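PDB 2RAA: pyruvate synthase subunit PorC, which forms the gamma chain of a heterotetrameric enzyme that converts pyruvate and CoA to acetyl-CoA and carbon dioxide while reducing ferredoxin. Local coordinates for residues 25-30 / 90-95. Numbering follows the deposited sequence.
Sequences HGRAGQ and VIDETL. With SO4 (sulfate ion), chain B.
OD2 of D92 is gripped by two donors, R27 and Q30. Q30 NE2 makes the straighter bond, 3.0 Å to D92 OD2 at 170°, meeting the carboxylate from above its plane. R27 NE, 2.9 Å from D92 OD2, adds a salt bridge whose hydrogen bond is bent and weak. D92 CG lies anti to its backbone N (chi1 178°), which carries the carboxylate toward both donors. Glutamine suits its place because its amide works at both ends: OE1 of Q30 also accepts from R27 N at 2.8 Å, bracing the type II turn from R27 to Q30. An alanine in place of this glutamine would probably leave D92 with the bent arginine bond alone across this contact and R27 N without its acceptor. L95 CD2 packs over one face of the R27 guanidinium, 3.5 Å from CZ of R27, while L95 CD1 rests on G26. Glycine suits G26, since a CB would come too close to I91 CG1. I91 N donates to H25 O (2.9 Å), continuing the parallel pairing of H25 with V90. Strands 19-27 and 87-90, parallel neighbours in the sheet ending in loops on one side, are characteristic of an alpha/beta fold.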
ATOM      1  N   HIS A  25      -2.906   6.775  -1.008  1.00 47.98           N
ATOM      2  CA  HIS A  25      -2.560   8.187  -1.166  1.00 47.87           C
ATOM      3  C   HIS A  25      -1.060   8.296  -1.352  1.00 49.79           C
ATOM      4  O   HIS A  25      -0.287   7.819  -0.542  1.00 48.36           O
ATOM      5  CB  HIS A  25      -2.988   8.994   0.034  1.00 46.35           C
ATOM      6  CG  HIS A  25      -4.460   8.968   0.261  1.00 48.80           C
ATOM      7  ND1 HIS A  25      -5.293   9.988  -0.148  1.00 46.77           N
ATOM      8  CD2 HIS A  25      -5.254   8.029   0.829  1.00 50.72           C
ATOM      9  CE1 HIS A  25      -6.539   9.682   0.175  1.00 54.79           C
ATOM     10  NE2 HIS A  25      -6.544   8.497   0.762  1.00 53.27           N
ATOM     11  N   GLY A  26      -0.674   8.912  -2.452  1.00 50.76           N
ATOM     12  CA  GLY A  26       0.703   9.130  -2.783  1.00 53.56           C
ATOM     13  C   GLY A  26       0.719  10.311  -3.727  1.00 54.14           C
ATOM     14  O   GLY A  26      -0.329  10.875  -4.032  1.00 53.98           O
ATOM     15  N   ARG A  27       1.919  10.670  -4.164  1.00 56.42           N
ATOM     16  CA  ARG A  27       2.143  11.747  -5.120  1.00 58.34           C
ATOM     17  C   ARG A  27       2.592  11.119  -6.436  1.00 59.12           C
ATOM     18  O   ARG A  27       3.306  10.088  -6.434  1.00 58.92           O
ATOM     19  CB  ARG A  27       3.270  12.670  -4.634  1.00 58.35           C
ATOM     20  CG  ARG A  27       3.045  13.388  -3.299  1.00 58.39           C
ATOM     21  CD  ARG A  27       4.232  14.326  -2.921  1.00 61.43           C
ATOM     22  NE  ARG A  27       4.003  15.003  -1.638  1.00 62.25           N
ATOM     23  CZ  ARG A  27       3.189  16.048  -1.471  1.00 60.21           C
ATOM     24  NH1 ARG A  27       2.516  16.577  -2.486  1.00 61.11           N
ATOM     25  NH2 ARG A  27       3.034  16.574  -0.271  1.00 59.07           N
ATOM     26  N   ALA A  28       2.202  11.748  -7.541  1.00 59.27           N
ATOM     27  CA  ALA A  28       2.649  11.336  -8.871  1.00 61.15           C
ATOM     28  C   ALA A  28       4.159  11.018  -8.880  1.00 63.06           C
ATOM     29  O   ALA A  28       4.985  11.915  -8.665  1.00 68.23           O
ATOM     30  CB  ALA A  28       2.351  12.424  -9.868  1.00 59.50           C
ATOM     31  N   GLY A  29       4.498   9.750  -9.135  1.00 61.57           N
ATOM     32  CA  GLY A  29       5.875   9.266  -9.198  1.00 59.02           C
ATOM     33  C   GLY A  29       6.238   8.237  -8.138  1.00 62.36           C
ATOM     34  O   GLY A  29       7.222   7.495  -8.295  1.00 61.58           O
ATOM     35  N   GLN A  30       5.435   8.147  -7.076  1.00 62.41           N
ATOM     36  CA  GLN A  30       5.746   7.267  -5.958  1.00 62.96           C
ATOM     37  C   GLN A  30       5.202   5.838  -6.115  1.00 63.76           C
ATOM     38  O   GLN A  30       5.465   4.947  -5.289  1.00 66.61           O
ATOM     39  CB  GLN A  30       5.259   7.931  -4.679  1.00 64.50           C
ATOM     40  CG  GLN A  30       6.006   9.201  -4.354  1.00 64.81           C
ATOM     41  CD  GLN A  30       5.349  10.017  -3.265  1.00 71.78           C
ATOM     42  OE1 GLN A  30       4.207   9.775  -2.897  1.00 64.88           O
ATOM     43  NE2 GLN A  30       6.065  11.011  -2.760  1.00 76.37           N
ATOM     44  N   VAL A  90      -0.926   5.340   3.015  1.00 48.22           N
ATOM     45  CA  VAL A  90      -0.334   6.639   2.730  1.00 48.25           C
ATOM     46  C   VAL A  90       1.151   6.406   2.518  1.00 48.35           C
ATOM     47  O   VAL A  90       1.886   6.162   3.446  1.00 47.76           O
ATOM     48  CB  VAL A  90      -0.636   7.652   3.873  1.00 47.23           C
ATOM     49  CG1 VAL A  90       0.099   8.957   3.662  1.00 46.95           C
ATOM     50  CG2 VAL A  90      -2.150   7.898   3.961  1.00 47.63           C
ATOM     51  N   ILE A  91       1.590   6.477   1.277  1.00 51.48           N
ATOM     52  CA  ILE A  91       2.952   6.138   0.966  1.00 51.22           C
ATOM     53  C   ILE A  91       3.881   7.335   1.056  1.00 51.65           C
ATOM     54  O   ILE A  91       5.099   7.183   0.825  1.00 49.24           O
ATOM     55  CB  ILE A  91       3.084   5.416  -0.425  1.00 52.98           C
ATOM     56  CG1 ILE A  91       2.835   6.350  -1.599  1.00 55.38           C
ATOM     57  CG2 ILE A  91       2.148   4.210  -0.496  1.00 50.42           C
ATOM     58  CD1 ILE A  91       3.138   5.696  -2.911  1.00 49.09           C
ATOM     59  N   ASP A  92       3.328   8.515   1.371  1.00 50.81           N
ATOM     60  CA  ASP A  92       4.149   9.721   1.610  1.00 51.09           C
ATOM     61  C   ASP A  92       3.662  10.439   2.860  1.00 51.91           C
ATOM     62  O   ASP A  92       2.618  11.083   2.801  1.00 52.35           O
ATOM     63  CB  ASP A  92       4.087  10.642   0.403  1.00 50.74           C
ATOM     64  CG  ASP A  92       4.882  11.919   0.602  1.00 50.54           C
ATOM     65  OD1 ASP A  92       5.296  12.235   1.738  1.00 55.12           O
ATOM     66  OD2 ASP A  92       5.105  12.609  -0.395  1.00 54.99           O
ATOM     67  N   GLU A  93       4.411  10.352   3.972  1.00 52.75           N
ATOM     68  CA  GLU A  93       3.928  10.870   5.288  1.00 54.59           C
ATOM     69  C   GLU A  93       3.448  12.313   5.209  1.00 51.91           C
ATOM     70  O   GLU A  93       2.569  12.761   5.929  1.00 46.97           O
ATOM     71  CB  GLU A  93       4.994  10.726   6.387  1.00 55.86           C
ATOM     72  CG  GLU A  93       6.339  11.382   6.089  1.00 61.40           C
ATOM     73  CD  GLU A  93       7.255  11.459   7.311  1.00 63.51           C
ATOM     74  OE1 GLU A  93       7.722  10.388   7.841  1.00 73.52           O
ATOM     75  OE2 GLU A  93       7.516  12.622   7.721  1.00 74.88           O
ATOM     76  N   THR A  94       4.069  13.019   4.293  1.00 51.07           N
ATOM     77  CA  THR A  94       3.763  14.387   4.013  1.00 50.38           C
ATOM     78  C   THR A  94       2.319  14.682   3.677  1.00 51.35           C
ATOM     79  O   THR A  94       1.861  15.802   3.862  1.00 50.90           O
ATOM     80  CB  THR A  94       4.617  14.794   2.869  1.00 48.57           C
ATOM     81  OG1 THR A  94       5.693  15.548   3.402  1.00 53.68           O
ATOM     82  CG2 THR A  94       3.857  15.582   1.907  1.00 45.07           C
ATOM     83  N   LEU A  95       1.602  13.686   3.186  1.00 51.36           N
ATOM     84  CA  LEU A  95       0.198  13.853   2.824  1.00 52.85           C
ATOM     85  C   LEU A  95      -0.771  13.600   3.999  1.00 54.43           C
ATOM     86  O   LEU A  95      -1.985  13.751   3.829  1.00 56.46           O
ATOM     87  CB  LEU A  95      -0.127  12.899   1.666  1.00 53.26           C
ATOM     88  CG  LEU A  95       0.682  13.144   0.389  1.00 52.65           C
ATOM     89  CD1 LEU A  95       0.494  12.013  -0.543  1.00 46.38           C
ATOM     90  CD2 LEU A  95       0.280  14.461  -0.278  1.00 56.74           C
TER
HETATM   91  S   SO4 B 193       2.015   6.808  -9.775  1.00 70.61           S
HETATM   92  O1  SO4 B 193       1.233   6.962  -8.564  1.00 81.37           O
HETATM   93  O2  SO4 B 193       3.374   7.237  -9.440  1.00 75.66           O
HETATM   94  O3  SO4 B 193       2.137   5.402 -10.173  1.00 73.45           O
HETATM   95  O4  SO4 B 193       1.344   7.618 -10.780  1.00 58.91           O